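PDB 1K9X: thermostable carboxypeptidase 1 from Pyrococcus furiosus, which removes amino acids one at a time from the C-terminus of peptides with broad specificity, using a cobalt ion bound in each subunit of a homodimer. Local coordinates for residues N360-L365 with D389-L394; R84-V89 with F286-G291; Q27-W32 with T242-R247. All blocks are in the same frame, centred on the assembly; numbering follows the deposited sequence.

How the contacts relate
All three contacts lie within the one M32 peptidase fold, which is largely helical. Contact 3 joins helix 8-36 to segment 242-247, which includes part of strand 241-243, near the metal site. Contact 2 joins helix 81-97 to the loop between helices 261-278 and 295-309. Their centres are about 18 Å apart, and their segments alternate along the chain. N-terminal helices are thus tied twice to the central part of the sequence. Contact 1 comes later in the chain and pairs helices 359-375 and 383-395. It lies on the opposite side of the chain's centre, with its own centre about 37 Å from contact 2 and 36 Å from contact 3.

Contact 1: N360-L365 with D389-L394; sequences NFHILL and DEMERL
L394 reaches across and packs both methyl branches against F361 and L364. Its CG stands anti to its own carbonyl carbon (chi1 -53°). From there L394 CD2 lies 4.1 Å from F361 CD2, and the two side chains meet at a slant. L394 CD1 sits 4.1 Å from L364 CD2, where the leucines cross at about a right angle. The same L394 CD1 lies 3.8 Å from F361 O. L364 CD2 also touches the edge of the F361 ring, in its plane, so these three side chains form one apolar cluster. The helices behind them, 359-375 and 383-395, follow one another in the chain and make a helical hairpin in the M32 fold. The short segments run roughly antiparallel, at 143°, with their axes 9.8 Å apart. Further along, L365 CB packs 3.6 Å from E390 CB. Beyond that carbon the E390 chain bends, and its carboxylate meets R393 of its own helix. R393 NH2 donates to the syn lone pair of E390 OE1 at 2.7 Å, close to the guanidinium plane. R393 has a second acidic partner in E180 of helix 169-193. L394 CD2 lies against one face of the guanidinium, so the charged pair borders the apolar cluster. M391 is bent at chi2 and chi3, which brings its sulfur to H362. M391 SD lies 4.9 Å from the centroid of the H362 ring and approaches it obliquely, 44° off the ring normal.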
loop_
_atom_site.group_PDB
_atom_site.type_symbol
_atom_site.label_atom_id
_atom_site.label_comp_id
_atom_site.label_asym_id
_atom_site.label_seq_id
_atom_site.Cartn_x
_atom_site.Cartn_y
_atom_site.Cartn_z
ATOM N N ASN A 360 2.770 -6.542 34.665
ATOM C CA ASN A 360 1.952 -7.752 34.753
ATOM C C ASN A 360 0.795 -7.681 35.758
ATOM O O ASN A 360 -0.170 -8.443 35.669
ATOM C CB ASN A 360 2.857 -8.956 35.040
ATOM C CG ASN A 360 3.766 -9.289 33.858
ATOM O OD1 ASN A 360 3.298 -9.390 32.731
ATOM N ND2 ASN A 360 5.059 -9.458 34.111
ATOM N N PHE A 361 0.882 -6.762 36.710
ATOM C CA PHE A 361 -0.176 -6.633 37.681
ATOM C C PHE A 361 -1.423 -6.010 37.047
ATOM O O PHE A 361 -2.549 -6.352 37.419
ATOM C CB PHE A 361 0.336 -5.839 38.876
ATOM C CG PHE A 361 1.247 -6.636 39.756
ATOM C CD1 PHE A 361 2.523 -6.195 40.046
ATOM C CD2 PHE A 361 0.830 -7.874 40.256
ATOM C CE1 PHE A 361 3.389 -6.977 40.825
ATOM C CE2 PHE A 361 1.675 -8.661 41.030
ATOM C CZ PHE A 361 2.962 -8.215 41.316
ATOM N N HIS A 362 -1.228 -5.122 36.074
ATOM C CA HIS A 362 -2.354 -4.504 35.372
ATOM C C HIS A 362 -3.103 -5.594 34.615
ATOM O O HIS A 362 -4.332 -5.604 34.576
ATOM C CB HIS A 362 -1.866 -3.443 34.368
ATOM C CG HIS A 362 -1.232 -2.244 35.009
ATOM N ND1 HIS A 362 -1.938 -1.096 35.304
ATOM C CD2 HIS A 362 0.035 -2.023 35.430
ATOM C CE1 HIS A 362 -1.132 -0.221 35.879
ATOM N NE2 HIS A 362 0.071 -0.758 35.968
ATOM N N ILE A 363 -2.351 -6.509 34.011
ATOM C CA ILE A 363 -2.933 -7.609 33.240
ATOM C C ILE A 363 -3.644 -8.595 34.157
ATOM O O ILE A 363 -4.717 -9.109 33.827
ATOM C CB ILE A 363 -1.840 -8.375 32.450
ATOM C CG1 ILE A 363 -1.099 -7.417 31.512
ATOM C CG2 ILE A 363 -2.478 -9.488 31.635
ATOM C CD1 ILE A 363 -1.947 -6.887 30.352
ATOM N N LEU A 364 -3.020 -8.862 35.304
ATOM C CA LEU A 364 -3.548 -9.779 36.310
ATOM C C LEU A 364 -4.965 -9.372 36.736
ATOM O O LEU A 364 -5.884 -10.197 36.765
ATOM C CB LEU A 364 -2.601 -9.797 37.523
ATOM C CG LEU A 364 -2.996 -10.519 38.814
ATOM C CD1 LEU A 364 -3.444 -11.924 38.508
ATOM C CD2 LEU A 364 -1.816 -10.543 39.777
ATOM N N LEU A 365 -5.150 -8.092 37.036
ATOM C CA LEU A 365 -6.459 -7.632 37.468
ATOM C C LEU A 365 -7.490 -7.772 36.353
ATOM O O LEU A 365 -8.650 -8.086 36.620
ATOM C CB LEU A 365 -6.374 -6.192 37.961
ATOM C CG LEU A 365 -6.368 -5.082 36.926
ATOM C CD1 LEU A 365 -7.793 -4.738 36.539
ATOM C CD2 LEU A 365 -5.659 -3.885 37.513
ATOM N N ASP A 389 -10.080 -1.957 43.637
ATOM C CA ASP A 389 -9.563 -2.722 44.775
ATOM C C ASP A 389 -8.316 -3.494 44.326
ATOM O O ASP A 389 -7.288 -3.464 44.997
ATOM C CB ASP A 389 -10.605 -3.723 45.307
ATOM C CG ASP A 389 -11.777 -3.046 46.003
ATOM O OD1 ASP A 389 -11.575 -1.988 46.641
ATOM O OD2 ASP A 389 -12.900 -3.586 45.923
ATOM N N GLU A 390 -8.417 -4.182 43.192
ATOM C CA GLU A 390 -7.288 -4.942 42.663
ATOM C C GLU A 390 -6.097 -4.012 42.523
ATOM O O GLU A 390 -5.004 -4.313 42.986
ATOM C CB GLU A 390 -7.629 -5.549 41.297
ATOM C CG GLU A 390 -8.550 -6.752 41.378
ATOM C CD GLU A 390 -8.019 -7.815 42.327
ATOM O OE1 GLU A 390 -6.968 -8.429 42.035
ATOM O OE2 GLU A 390 -8.650 -8.024 43.381
ATOM N N MET A 391 -6.325 -2.872 41.885
ATOM C CA MET A 391 -5.273 -1.889 41.698
ATOM C C MET A 391 -4.630 -1.601 43.051
ATOM O O MET A 391 -3.412 -1.708 43.214
ATOM C CB MET A 391 -5.867 -0.592 41.132
ATOM C CG MET A 391 -4.842 0.356 40.490
ATOM S SD MET A 391 -4.178 -0.328 38.950
ATOM C CE MET A 391 -5.682 -0.918 38.283
ATOM N N GLU A 392 -5.459 -1.248 44.028
ATOM C CA GLU A 392 -4.969 -0.909 45.357
ATOM C C GLU A 392 -4.259 -2.080 46.033
ATOM O O GLU A 392 -3.234 -1.905 46.693
ATOM C CB GLU A 392 -6.127 -0.425 46.238
ATOM C CG GLU A 392 -5.727 0.716 47.159
ATOM C CD GLU A 392 -6.812 1.079 48.167
ATOM O OE1 GLU A 392 -8.000 1.163 47.775
ATOM O OE2 GLU A 392 -6.463 1.285 49.347
ATOM N N ARG A 393 -4.817 -3.273 45.872
ATOM C CA ARG A 393 -4.231 -4.473 46.456
ATOM C C ARG A 393 -2.854 -4.765 45.878
ATOM O O ARG A 393 -1.886 -4.995 46.613
ATOM C CB ARG A 393 -5.137 -5.677 46.187
ATOM C CG ARG A 393 -4.586 -7.007 46.667
ATOM C CD ARG A 393 -5.668 -8.070 46.607
ATOM N NE ARG A 393 -5.852 -8.612 45.267
ATOM C CZ ARG A 393 -5.207 -9.680 44.806
ATOM N NH1 ARG A 393 -4.340 -10.318 45.587
ATOM N NH2 ARG A 393 -5.424 -10.105 43.568
ATOM N N LEU A 394 -2.767 -4.740 44.554
ATOM C CA LEU A 394 -1.517 -5.063 43.873
ATOM C C LEU A 394 -0.482 -3.949 43.794
ATOM O O LEU A 394 0.683 -4.161 44.117
ATOM C CB LEU A 394 -1.841 -5.585 42.467
ATOM C CG LEU A 394 -2.844 -6.745 42.477
ATOM C CD1 LEU A 394 -3.357 -7.022 41.062
ATOM C CD2 LEU A 394 -2.178 -7.988 43.082
#

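Contact 2: R84-V89 with F286-G291; sequences RGIVRV and FTPIAG
The side chain of I289 presses end-on against bare helix backbone at G85, where no side chain stands in its way. A beta carbon at G85 would point toward I289 and would probably crowd it. The exact fit is doubtful, because I289 CD1 is modelled closer to the glycine than carbons can sit. I289 CG1 is at a reasonable 3.6 Å from G85 C. The loop residues that reach the helix are the two corners of a type I beta turn from T287 to A290, and A290 N bonds to T287 O at 3.1 Å to close it. The turn belongs to the loop between helices 261-278 and 295-309 of the M32 fold, and it packs on helix 81-97. I86 meets both corner residues. Its CG1 lies 4.1 Å from I289 CD1, and these two side chains cross at about a right angle. Its other branch, CG2, stands anti to the backbone N. I86 CG2 lies 4.0 Å from P288 CG, and the two side chains meet obliquely. One turn along the helix, V89 packs its CG1 against P288. With an alanine at I289, a gap over G85 is likely to open, and I86 would probably lose one of its two partners on the turn. Other parts of the chain pack around the turn. I10 and L14 of helix 8-36 touch I86, Y17 of the same helix touches P288, and the backbone of I289 is hydrogen-bonded to S469. V89 CG1 lies 4.2 Å from P288 CB and 3.9 Å from P288 O.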
loop_
_atom_site.group_PDB
_atom_site.type_symbol
_atom_site.label_atom_id
_atom_site.label_comp_id
_atom_site.label_asym_id
_atom_site.label_seq_id
_atom_site.Cartn_x
_atom_site.Cartn_y
_atom_site.Cartn_z
ATOM N N ARG A 84 1.510 -31.744 8.537
ATOM C CA ARG A 84 0.543 -31.885 9.618
ATOM C C ARG A 84 0.257 -30.484 10.128
ATOM O O ARG A 84 -0.859 -30.170 10.537
ATOM C CB ARG A 84 1.100 -32.760 10.749
ATOM C CG ARG A 84 0.820 -34.242 10.566
ATOM C CD ARG A 84 1.316 -35.084 11.736
ATOM N NE ARG A 84 2.731 -35.438 11.616
ATOM C CZ ARG A 84 3.708 -34.919 12.354
ATOM N NH1 ARG A 84 3.440 -34.009 13.283
ATOM N NH2 ARG A 84 4.957 -35.318 12.165
ATOM N N GLY A 85 1.285 -29.646 10.089
ATOM C CA GLY A 85 1.144 -28.282 10.537
ATOM C C GLY A 85 0.146 -27.540 9.673
ATOM O O GLY A 85 -0.661 -26.773 10.185
ATOM N N ILE A 86 0.191 -27.761 8.362
ATOM C CA ILE A 86 -0.744 -27.083 7.473
ATOM C C ILE A 86 -2.172 -27.486 7.802
ATOM O O ILE A 86 -3.080 -26.646 7.804
ATOM C CB ILE A 86 -0.450 -27.394 5.992
ATOM C CG1 ILE A 86 0.785 -26.612 5.548
ATOM C CG2 ILE A 86 -1.657 -27.046 5.127
ATOM C CD1 ILE A 86 1.204 -26.904 4.147
ATOM N N VAL A 87 -2.372 -28.767 8.090
ATOM C CA VAL A 87 -3.698 -29.245 8.427
ATOM C C VAL A 87 -4.177 -28.626 9.748
ATOM O O VAL A 87 -5.279 -28.086 9.813
ATOM C CB VAL A 87 -3.724 -30.785 8.525
ATOM C CG1 VAL A 87 -5.074 -31.250 9.056
ATOM C CG2 VAL A 87 -3.456 -31.399 7.138
ATOM N N ARG A 88 -3.343 -28.666 10.784
ATOM C CA ARG A 88 -3.741 -28.119 12.077
ATOM C C ARG A 88 -4.164 -26.657 12.003
ATOM O O ARG A 88 -5.257 -26.301 12.447
ATOM C CB ARG A 88 -2.617 -28.246 13.113
ATOM C CG ARG A 88 -3.118 -27.967 14.527
ATOM C CD ARG A 88 -2.002 -27.841 15.549
ATOM N NE ARG A 88 -1.567 -26.458 15.712
ATOM C CZ ARG A 88 -0.529 -25.914 15.087
ATOM N NH1 ARG A 88 0.201 -26.638 14.249
ATOM N NH2 ARG A 88 -0.225 -24.641 15.295
ATOM N N VAL A 89 -3.291 -25.815 11.460
ATOM C CA VAL A 89 -3.589 -24.399 11.352
ATOM C C VAL A 89 -4.875 -24.142 10.576
ATOM O O VAL A 89 -5.777 -23.481 11.078
ATOM C CB VAL A 89 -2.417 -23.624 10.703
ATOM C CG1 VAL A 89 -2.842 -22.203 10.380
ATOM C CG2 VAL A 89 -1.243 -23.576 11.660
ATOM N N PHE A 286 4.145 -18.310 1.256
ATOM C CA PHE A 286 2.784 -18.443 0.719
ATOM C C PHE A 286 1.918 -19.516 1.392
ATOM O O PHE A 286 0.790 -19.758 0.958
ATOM C CB PHE A 286 2.816 -18.735 -0.792
ATOM C CG PHE A 286 3.823 -17.917 -1.563
ATOM C CD1 PHE A 286 4.899 -18.538 -2.198
ATOM C CD2 PHE A 286 3.688 -16.533 -1.677
ATOM C CE1 PHE A 286 5.824 -17.800 -2.938
ATOM C CE2 PHE A 286 4.611 -15.784 -2.415
ATOM C CZ PHE A 286 5.678 -16.422 -3.046
ATOM N N THR A 287 2.423 -20.161 2.439
ATOM C CA THR A 287 1.645 -21.207 3.097
ATOM C C THR A 287 1.142 -20.788 4.469
ATOM O O THR A 287 1.707 -19.914 5.118
ATOM C CB THR A 287 2.460 -22.508 3.281
ATOM O OG1 THR A 287 3.460 -22.304 4.284
ATOM C CG2 THR A 287 3.130 -22.914 1.977
ATOM N N PRO A 288 0.061 -21.422 4.931
ATOM C CA PRO A 288 -0.503 -21.093 6.241
ATOM C C PRO A 288 0.464 -21.305 7.408
ATOM O O PRO A 288 0.289 -20.734 8.484
ATOM C CB PRO A 288 -1.738 -21.986 6.319
ATOM C CG PRO A 288 -1.432 -23.108 5.372
ATOM C CD PRO A 288 -0.762 -22.419 4.234
ATOM N N ILE A 289 1.503 -22.098 7.183
ATOM C CA ILE A 289 2.466 -22.381 8.230
ATOM C C ILE A 289 3.576 -21.341 8.382
ATOM O O ILE A 289 4.341 -21.370 9.352
ATOM C CB ILE A 289 3.026 -23.812 8.046
ATOM C CG1 ILE A 289 2.272 -24.747 8.990
ATOM C CG2 ILE A 289 4.523 -23.865 8.257
ATOM C CD1 ILE A 289 2.878 -26.118 9.097
ATOM N N ALA A 290 3.660 -20.412 7.439
ATOM C CA ALA A 290 4.660 -19.356 7.534
ATOM C C ALA A 290 4.094 -18.332 8.518
ATOM O O ALA A 290 2.881 -18.134 8.566
ATOM C CB ALA A 290 4.874 -18.710 6.173
ATOM N N GLY A 291 4.956 -17.699 9.311
ATOM C CA GLY A 291 4.479 -16.701 10.258
ATOM C C GLY A 291 4.457 -17.075 11.733
ATOM O O GLY A 291 4.486 -18.256 12.097
#

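Contact 3: Q27-W32 with T242-R247; sequences QSVLGW and TEFGIR
F244 has CG anti to its own carbonyl carbon (chi1 -77°), and this carries its ring to helix 8-36. W32 has CG anti to the backbone N (chi1 175°), which turns its indole to meet that ring. The two form an offset edge-to-face pair, F244 giving its edge to the face of the W32 five-membered ring. The centroids are 5.6 Å apart and the planes stand at 87°. F244 lies where the chain turns a corner, and F244 with G245 forms a classic beta bulge opposite D248. V29 CG2 lies over one face of the phenyl ring, offset toward its rim, in a CH-pi contact 3.8 Å from its centroid. W32 CB touches the ring's edge, and S28 O approaches obliquely, 3.4 Å from F244 CE2. The place is close to the active site: the T242 side chain is about 8 Å from that of E270, the predicted proton donor or acceptor. It also lies at the dimer interface, where E45 of the second subunit accepts hydrogen bonds from I246 N and R247 N. S28 OG is bonded to G24 O of its own helix, while S28 CB lies 3.7 Å from T242 CG2.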
loop_
_atom_site.group_PDB
_atom_site.type_symbol
_atom_site.label_atom_id
_atom_site.label_comp_id
_atom_site.label_asym_id
_atom_site.label_seq_id
_atom_site.Cartn_x
_atom_site.Cartn_y
_atom_site.Cartn_z
ATOM N N GLN A 27 -4.582 -7.039 2.080
ATOM C CA GLN A 27 -5.105 -6.473 3.322
ATOM C C GLN A 27 -4.016 -5.828 4.173
ATOM O O GLN A 27 -4.248 -4.781 4.777
ATOM C CB GLN A 27 -5.806 -7.545 4.148
ATOM C CG GLN A 27 -7.116 -8.046 3.578
ATOM C CD GLN A 27 -8.300 -7.164 3.944
ATOM O OE1 GLN A 27 -9.442 -7.626 3.947
ATOM N NE2 GLN A 27 -8.037 -5.893 4.242
ATOM N N SER A 28 -2.836 -6.450 4.220
ATOM C CA SER A 28 -1.711 -5.924 4.997
ATOM C C SER A 28 -1.231 -4.604 4.428
ATOM O O SER A 28 -0.884 -3.690 5.175
ATOM C CB SER A 28 -0.520 -6.899 4.988
ATOM O OG SER A 28 -0.821 -8.111 5.650
ATOM N N VAL A 29 -1.176 -4.521 3.099
ATOM C CA VAL A 29 -0.729 -3.312 2.434
ATOM C C VAL A 29 -1.748 -2.205 2.687
ATOM O O VAL A 29 -1.389 -1.084 3.038
ATOM C CB VAL A 29 -0.558 -3.551 0.916
ATOM C CG1 VAL A 29 -0.088 -2.274 0.238
ATOM C CG2 VAL A 29 0.474 -4.671 0.676
ATOM N N LEU A 30 -3.024 -2.523 2.523
ATOM C CA LEU A 30 -4.075 -1.544 2.771
ATOM C C LEU A 30 -4.024 -1.075 4.223
ATOM O O LEU A 30 -4.221 0.106 4.510
ATOM C CB LEU A 30 -5.452 -2.151 2.471
ATOM C CG LEU A 30 -5.886 -2.167 1.002
ATOM C CD1 LEU A 30 -4.741 -2.664 0.129
ATOM C CD2 LEU A 30 -7.120 -3.048 0.841
ATOM N N GLY A 31 -3.742 -2.003 5.134
ATOM C CA GLY A 31 -3.689 -1.658 6.543
ATOM C C GLY A 31 -2.522 -0.759 6.863
ATOM O O GLY A 31 -2.668 0.240 7.559
ATOM N N TRP A 32 -1.360 -1.117 6.337
ATOM C CA TRP A 32 -0.146 -0.354 6.554
ATOM C C TRP A 32 -0.253 1.037 5.942
ATOM O O TRP A 32 0.035 2.032 6.601
ATOM C CB TRP A 32 1.043 -1.097 5.946
ATOM C CG TRP A 32 2.320 -0.332 6.008
ATOM C CD1 TRP A 32 3.155 -0.215 7.074
ATOM C CD2 TRP A 32 2.889 0.462 4.962
ATOM N NE1 TRP A 32 4.213 0.604 6.761
ATOM C CE2 TRP A 32 4.071 1.031 5.466
ATOM C CE3 TRP A 32 2.509 0.747 3.643
ATOM C CZ2 TRP A 32 4.879 1.876 4.703
ATOM C CZ3 TRP A 32 3.311 1.584 2.883
ATOM C CH2 TRP A 32 4.483 2.137 3.413
ATOM N N THR A 242 3.969 -5.078 10.567
ATOM C CA THR A 242 3.139 -5.703 9.547
ATOM C C THR A 242 3.996 -6.566 8.639
ATOM O O THR A 242 5.061 -6.150 8.190
ATOM C CB THR A 242 2.405 -4.659 8.675
ATOM O OG1 THR A 242 1.638 -3.782 9.514
ATOM C CG2 THR A 242 1.456 -5.358 7.710
ATOM N N GLU A 243 3.522 -7.776 8.378
ATOM C CA GLU A 243 4.230 -8.715 7.526
ATOM C C GLU A 243 3.546 -8.801 6.162
ATOM O O GLU A 243 2.433 -9.319 6.056
ATOM C CB GLU A 243 4.246 -10.106 8.187
ATOM C CG GLU A 243 5.026 -11.178 7.429
ATOM C CD GLU A 243 4.229 -12.469 7.213
ATOM O OE1 GLU A 243 3.522 -12.910 8.152
ATOM O OE2 GLU A 243 4.326 -13.053 6.105
ATOM N N PHE A 244 4.202 -8.280 5.129
ATOM C CA PHE A 244 3.664 -8.344 3.772
ATOM C C PHE A 244 4.054 -9.705 3.216
ATOM O O PHE A 244 3.290 -10.365 2.504
ATOM C CB PHE A 244 4.282 -7.261 2.885
ATOM C CG PHE A 244 3.730 -5.880 3.109
ATOM C CD1 PHE A 244 4.035 -4.853 2.218
ATOM C CD2 PHE A 244 2.908 -5.597 4.200
ATOM C CE1 PHE A 244 3.530 -3.572 2.405
ATOM C CE2 PHE A 244 2.397 -4.316 4.397
ATOM C CZ PHE A 244 2.710 -3.300 3.496
ATOM N N GLY A 245 5.273 -10.105 3.547
ATOM C CA GLY A 245 5.804 -11.374 3.099
ATOM C C GLY A 245 7.088 -11.613 3.862
ATOM O O GLY A 245 7.598 -10.702 4.516
ATOM N N ILE A 246 7.610 -12.830 3.783
ATOM C CA ILE A 246 8.840 -13.166 4.474
ATOM C C ILE A 246 9.960 -12.197 4.103
ATOM O O ILE A 246 10.840 -11.906 4.920
ATOM C CB ILE A 246 9.279 -14.612 4.128
ATOM C CG1 ILE A 246 8.237 -15.600 4.654
ATOM C CG2 ILE A 246 10.639 -14.911 4.728
ATOM C CD1 ILE A 246 8.464 -17.029 4.221
ATOM N N ARG A 247 9.919 -11.688 2.873
ATOM C CA ARG A 247 10.953 -10.772 2.389
ATOM C C ARG A 247 10.595 -9.286 2.410
ATOM O O ARG A 247 11.291 -8.465 1.798
ATOM C CB ARG A 247 11.367 -11.172 0.969
ATOM C CG ARG A 247 12.012 -12.545 0.874
ATOM C CD ARG A 247 12.309 -12.913 -0.568
ATOM N NE ARG A 247 12.946 -14.221 -0.652
ATOM C CZ ARG A 247 13.238 -14.853 -1.782
ATOM N NH1 ARG A 247 12.945 -14.299 -2.948
ATOM N NH2 ARG A 247 13.843 -16.036 -1.740
#